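Local coordinates for protein endo-beta-1,4-glucanase (Bacillus licheniformis, PDB 2JEN) that hydrolyses beta-1,4-linked glucan backbones, acting as a family 12 xyloglucanase on polysaccharide of the plant cell wall, at residues M73-N78 with I251-W256; N50-A55 with V86-S91. The protein carries 1 engineered substitution. All blocks are in the same frame, centred on the assembly; numbering follows the deposited sequence. Where two conformers were deposited one is given.

Contact 1: residues M73-N78 with I251-W256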
# COMPACT_ATOMS: atom_id res chain seq x y z
N MET A 73 0.01 -22.00 -4.68
CA MET A 73 -0.91 -21.17 -3.90
C MET A 73 -0.34 -20.99 -2.52
O MET A 73 0.59 -21.74 -2.15
CB MET A 73 -2.30 -21.79 -3.86
CG MET A 73 -2.36 -23.12 -3.19
SD MET A 73 -4.00 -23.88 -3.26
CE MET A 73 -3.61 -25.62 -3.02
N GLY A 74 -0.88 -20.07 -1.74
CA GLY A 74 -0.32 -19.87 -0.41
C GLY A 74 -0.76 -18.55 0.18
O GLY A 74 -1.85 -18.05 -0.15
N TRP A 75 0.04 -18.02 1.07
CA TRP A 75 -0.27 -16.77 1.75
C TRP A 75 1.00 -16.17 2.34
O TRP A 75 1.98 -16.87 2.52
CB TRP A 75 -1.38 -16.92 2.80
CG TRP A 75 -1.22 -18.10 3.73
CD1 TRP A 75 -0.56 -18.11 4.93
CD2 TRP A 75 -1.80 -19.40 3.58
NE1 TRP A 75 -0.63 -19.36 5.48
CE2 TRP A 75 -1.42 -20.17 4.70
CE3 TRP A 75 -2.61 -20.00 2.61
CZ2 TRP A 75 -1.78 -21.50 4.86
CZ3 TRP A 75 -2.95 -21.33 2.76
CH2 TRP A 75 -2.54 -22.06 3.88
N VAL A 76 0.94 -14.87 2.58
CA VAL A 76 2.03 -14.04 3.00
C VAL A 76 1.49 -13.24 4.19
O VAL A 76 0.34 -12.79 4.16
CB VAL A 76 2.39 -13.14 1.80
CG1 VAL A 76 3.69 -12.40 2.08
CG2 VAL A 76 2.44 -14.00 0.47
N TRP A 77 2.31 -13.01 5.21
CA TRP A 77 1.82 -12.36 6.41
C TRP A 77 2.87 -11.51 7.12
O TRP A 77 4.10 -11.70 6.95
CB TRP A 77 1.32 -13.40 7.42
CG TRP A 77 2.35 -14.32 8.03
CD1 TRP A 77 3.13 -14.08 9.11
CD2 TRP A 77 2.70 -15.64 7.59
NE1 TRP A 77 3.94 -15.17 9.37
CE2 TRP A 77 3.69 -16.14 8.46
CE3 TRP A 77 2.27 -16.46 6.55
CZ2 TRP A 77 4.21 -17.43 8.34
CZ3 TRP A 77 2.82 -17.74 6.41
CH2 TRP A 77 3.75 -18.20 7.33
N ASN A 78 2.37 -10.61 7.94
CA ASN A 78 3.15 -9.86 8.88
C ASN A 78 2.33 -9.56 10.12
O ASN A 78 1.32 -8.88 10.03
CB ASN A 78 3.56 -8.52 8.26
CG ASN A 78 4.29 -7.63 9.19
OD1 ASN A 78 5.16 -8.07 9.93
ND2 ASN A 78 3.93 -6.37 9.21
N ILE A 251 3.99 -18.96 3.20
CA ILE A 251 3.93 -20.35 2.83
C ILE A 251 3.60 -20.45 1.36
O ILE A 251 2.86 -19.62 0.81
CB ILE A 251 2.86 -21.12 3.65
CG1 ILE A 251 3.00 -22.65 3.52
CG2 ILE A 251 1.43 -20.69 3.30
CD1 ILE A 251 2.18 -23.45 4.54
N ASN A 252 4.10 -21.51 0.72
CA ASN A 252 3.67 -21.90 -0.59
C ASN A 252 3.33 -23.36 -0.53
O ASN A 252 4.06 -24.16 0.09
CB ASN A 252 4.77 -21.66 -1.63
CG ASN A 252 4.38 -22.15 -2.98
OD1 ASN A 252 3.76 -21.41 -3.83
ND2 ASN A 252 4.69 -23.39 -3.21
N ILE A 253 2.20 -23.72 -1.11
CA ILE A 253 1.70 -25.06 -1.18
C ILE A 253 1.77 -25.55 -2.62
O ILE A 253 1.29 -24.87 -3.54
CB ILE A 253 0.27 -25.13 -0.66
CG1 ILE A 253 0.27 -24.77 0.84
CG2 ILE A 253 -0.36 -26.50 -0.93
CD1 ILE A 253 -1.11 -24.55 1.41
N SER A 254 2.42 -26.71 -2.82
CA SER A 254 2.68 -27.26 -4.15
C SER A 254 1.85 -28.51 -4.44
O SER A 254 1.78 -28.95 -5.58
CB SER A 254 4.17 -27.59 -4.32
OG SER A 254 4.54 -28.61 -3.42
N ASN A 255 1.18 -29.05 -3.43
CA ASN A 255 0.28 -30.17 -3.59
C ASN A 255 -0.75 -30.12 -2.48
O ASN A 255 -0.39 -29.89 -1.32
CB ASN A 255 1.01 -31.52 -3.56
CG ASN A 255 0.14 -32.65 -4.06
OD1 ASN A 255 -0.58 -32.53 -5.05
ND2 ASN A 255 0.15 -33.74 -3.33
N TRP A 256 -1.99 -30.37 -2.83
CA TRP A 256 -3.09 -30.35 -1.87
C TRP A 256 -4.25 -31.20 -2.31
O TRP A 256 -4.72 -31.07 -3.44
CB TRP A 256 -3.61 -28.92 -1.71
CG TRP A 256 -4.87 -28.84 -0.95
CD1 TRP A 256 -6.12 -28.62 -1.45
CD2 TRP A 256 -5.04 -29.05 0.46
NE1 TRP A 256 -7.06 -28.64 -0.45
CE2 TRP A 256 -6.41 -28.90 0.74
CE3 TRP A 256 -4.17 -29.36 1.51
CZ2 TRP A 256 -6.92 -29.01 2.01
CZ3 TRP A 256 -4.69 -29.51 2.77
CH2 TRP A 256 -6.03 -29.30 3.03

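Contact 2: residues N50-A55 with V86-S91. With XYS (alpha-D-xylopyranose), chain B; GLC (alpha-D-glucopyranose), chain C; GLC (alpha-D-glucopyranose), chain D.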
# COMPACT_ATOMS: atom_id res chain seq x y z
N ASN A 50 -8.73 -16.08 4.31
CA ASN A 50 -7.90 -15.07 4.96
C ASN A 50 -8.39 -14.89 6.38
O ASN A 50 -8.95 -13.86 6.78
CB ASN A 50 -7.89 -13.76 4.17
CG ASN A 50 -6.66 -12.94 4.45
OD1 ASN A 50 -5.62 -13.51 4.84
ND2 ASN A 50 -6.68 -11.66 4.13
N ASN A 51 -8.18 -15.94 7.19
CA ASN A 51 -8.73 -16.05 8.55
C ASN A 51 -7.86 -15.31 9.53
O ASN A 51 -6.71 -15.69 9.73
CB ASN A 51 -8.83 -17.54 8.92
CG ASN A 51 -9.37 -17.80 10.28
OD1 ASN A 51 -9.40 -16.94 11.12
ND2 ASN A 51 -9.79 -19.03 10.50
N VAL A 52 -8.40 -14.22 10.10
CA VAL A 52 -7.69 -13.37 11.02
C VAL A 52 -8.41 -13.32 12.37
O VAL A 52 -8.53 -12.26 12.99
CB VAL A 52 -7.45 -11.97 10.43
CG1 VAL A 52 -6.53 -12.09 9.21
CG2 VAL A 52 -8.74 -11.23 10.04
N TRP A 53 -8.80 -14.49 12.88
CA TRP A 53 -9.70 -14.55 14.01
C TRP A 53 -9.17 -13.94 15.30
O TRP A 53 -9.95 -13.54 16.16
CB TRP A 53 -10.13 -15.97 14.30
CG TRP A 53 -9.13 -16.93 14.83
CD1 TRP A 53 -8.31 -17.77 14.11
CD2 TRP A 53 -8.89 -17.24 16.21
NE1 TRP A 53 -7.59 -18.57 14.96
CE2 TRP A 53 -7.94 -18.27 16.24
CE3 TRP A 53 -9.43 -16.77 17.40
CZ2 TRP A 53 -7.50 -18.84 17.43
CZ3 TRP A 53 -8.97 -17.33 18.60
CH2 TRP A 53 -8.00 -18.34 18.58
N GLY A 54 -7.86 -13.87 15.45
CA GLY A 54 -7.21 -13.41 16.67
C GLY A 54 -6.65 -12.02 16.60
O GLY A 54 -5.82 -11.65 17.42
N ALA A 55 -7.07 -11.23 15.61
CA ALA A 55 -6.41 -9.96 15.29
C ALA A 55 -6.97 -8.72 15.97
O ALA A 55 -6.40 -7.64 15.82
CB ALA A 55 -6.46 -9.77 13.79
N VAL A 86 -2.93 -16.82 19.35
CA VAL A 86 -3.01 -17.00 17.91
C VAL A 86 -3.65 -15.76 17.28
O VAL A 86 -4.75 -15.39 17.68
CB VAL A 86 -3.82 -18.26 17.55
CG1 VAL A 86 -4.02 -18.36 16.03
CG2 VAL A 86 -3.15 -19.53 18.08
N LYS A 87 -2.93 -15.10 16.36
CA LYS A 87 -3.47 -13.93 15.69
C LYS A 87 -4.34 -14.28 14.50
O LYS A 87 -5.31 -13.57 14.20
CB LYS A 87 -2.37 -12.99 15.22
CG LYS A 87 -1.36 -12.59 16.32
CD LYS A 87 -2.00 -12.14 17.62
CE LYS A 87 -0.98 -11.67 18.68
NZ LYS A 87 -0.09 -12.80 19.15
N ALA A 88 -3.97 -15.35 13.80
CA ALA A 88 -4.56 -15.66 12.51
C ALA A 88 -4.32 -17.12 12.18
O ALA A 88 -3.36 -17.73 12.70
CB ALA A 88 -3.91 -14.75 11.42
N TYR A 89 -5.17 -17.67 11.30
CA TYR A 89 -5.00 -19.01 10.77
C TYR A 89 -5.35 -18.97 9.28
O TYR A 89 -6.33 -19.57 8.84
CB TYR A 89 -5.88 -19.99 11.52
CG TYR A 89 -5.80 -21.46 11.10
CD1 TYR A 89 -4.59 -22.16 11.12
CD2 TYR A 89 -6.91 -22.14 10.65
CE1 TYR A 89 -4.52 -23.51 10.80
CE2 TYR A 89 -6.85 -23.48 10.31
CZ TYR A 89 -5.64 -24.14 10.32
OH TYR A 89 -5.62 -25.48 10.01
N PRO A 90 -4.53 -18.26 8.49
CA PRO A 90 -4.71 -18.39 7.03
C PRO A 90 -4.61 -19.87 6.68
O PRO A 90 -3.76 -20.59 7.23
CB PRO A 90 -3.52 -17.58 6.45
CG PRO A 90 -2.49 -17.58 7.59
CD PRO A 90 -3.33 -17.51 8.85
N SER A 91 -5.48 -20.33 5.80
CA SER A 91 -5.72 -21.74 5.66
C SER A 91 -6.49 -22.06 4.41
O SER A 91 -7.10 -21.18 3.78
CB SER A 91 -6.50 -22.22 6.89
OG SER A 91 -7.58 -21.35 7.17
C1 XYS B . -13.96 -15.09 12.47
C2 XYS B . -13.78 -13.58 12.42
C3 XYS B . -13.10 -13.14 11.12
C4 XYS B . -11.91 -14.06 10.86
C5 XYS B . -12.24 -15.56 10.93
O2 XYS B . -15.07 -12.95 12.51
O3 XYS B . -12.65 -11.76 11.10
O4 XYS B . -11.28 -13.71 9.65
O5 XYS B . -12.83 -15.83 12.15
C1 GLC C . -10.44 -20.88 15.37
C2 GLC C . -11.13 -20.61 14.05
C3 GLC C . -11.90 -19.31 14.11
C4 GLC C . -12.86 -19.39 15.29
C5 GLC C . -12.07 -19.66 16.58
C6 GLC C . -13.05 -19.87 17.74
O2 GLC C . -10.23 -20.61 12.94
O3 GLC C . -12.52 -19.08 12.83
O4 GLC C . -13.56 -18.20 15.48
O5 GLC C . -11.39 -20.90 16.44
O6 GLC C . -13.01 -18.79 18.65
C1 GLC D . -7.37 -24.65 17.46
C2 GLC D . -8.49 -23.90 18.19
C3 GLC D . -9.51 -23.46 17.17
C4 GLC D . -8.84 -22.51 16.19
C5 GLC D . -7.70 -23.32 15.55
C6 GLC D . -7.00 -22.62 14.38
O1 GLC D . -6.40 -25.16 18.33
O2 GLC D . -9.22 -24.66 19.13
O3 GLC D . -10.60 -22.94 17.94
O4 GLC D . -9.73 -22.12 15.17
O5 GLC D . -6.79 -23.72 16.56
O6 GLC D . -6.50 -21.35 14.76
O HOH W 1 -9.86 -21.45 8.75

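Contact 1: residues M73-N78 with I251-W256
Ile251 CG2 lies over one face of the Trp75 indole, 3.3 Å from the centroid of the five-membered ring, in a tight CH-pi contact. Strands 72-79 and 247-260 are antiparallel neighbours in one sheet of the family 12 beta-jelly-roll. Met73, Trp75, Ile251 and Ile253 lie on the inner face of the sheet; Met73, Trp75 and Ile253 pack on Ile92 of the opposing sheet. Trp75 CG stands between its backbone N and carbonyl carbon (chi1 47°), and the ring lies alongside the Ile251 side chain. Ile253 CD1 lies 3.8 Å from Trp75 CH2. The extended Met73 chain carries CE to 3.6 Å from Trp256 CB, past the corner at Ser254. An alanine in place of Trp75 would probably open a gap over Ile251 CG2 and leave Thr242 OG1 without the indole N-H that bonds it. Toward the backbone, Trp75 and Ile251 form a hydrogen-bonded pair, with Ile251 N 3.0 Å from Trp75 O. Ile253 N gives a nearly straight bond to Met73 O (2.8 Å, 174°), while the return bond from Met73 N to Ile253 O is weak. Between the two pairs, Gly74 CA approaches Ile251 O to 3.4 Å, where a CB would clash with that oxygen.

Contact 2: residues N50-A55 with V86-S91
Asn51 and Tyr89 join two loops that run in opposite directions: Tyr89 N donates to Asn51 O (3.0 Å) from above the carbonyl plane. A type I turn from Val52 to Ala55 brings Gly54 N to Lys87 O in a second, weak bond. Gly54 CA makes a nearly straight CA-H...O contact with Val86 O (3.3 Å); a CB here would clash with that oxygen. Val52 N donates to xylose O4 at 3.0 Å. The Ala88 methyl packs on Asn51 O and Val52 CA. These loops form part of the glycan-binding cleft of the beta-jelly-roll. The Trp53 indole has Val86 O over one face. On the opposite face, C1, C3 and C5 of the chain C glucose lie close, with C1 3.7 Å from Trp53 CE2. Trp53 NE1 donates to O6 of the chain D glucose (3.0 Å), and Trp53 CZ2 touches Val86 CB. Tyr89 holds C6 of the same glucose over one ring face, with Ser91 CB over the other; its OH bonds Ala135 O. The Asn51 amide is held at both ends. Its OD1 takes a weak bond from Trp53 N. Asn51 ND2 donates to O2 of the chain C glucose (2.9 Å) and to a water that bridges to Ser91 OG.

Overall arrangement
Both contacts are buried, but for different reasons. Contact 1 joins two regular strands of one sheet. The side chains of one face fill the interior between the sheets; the other face meets a second subunit at Val76 and Asn252. Contact 2 pairs two irregular loops whose outer side is covered by bound sugar. Contact 1 rests on paired backbone bonds and apolar packing. The side chain of Trp75 is about 11 Å from a bound glucose. In contact 2 two backbone bonds tie the loops, and an amide, an indole and the face of a tyrosine ring meet the glycan. The two are in touch: Trp75 CZ2 lies 3.2 Å from Pro90 O. Thr242 serves both, bonding the Trp75 indole and the backbone of Pro90.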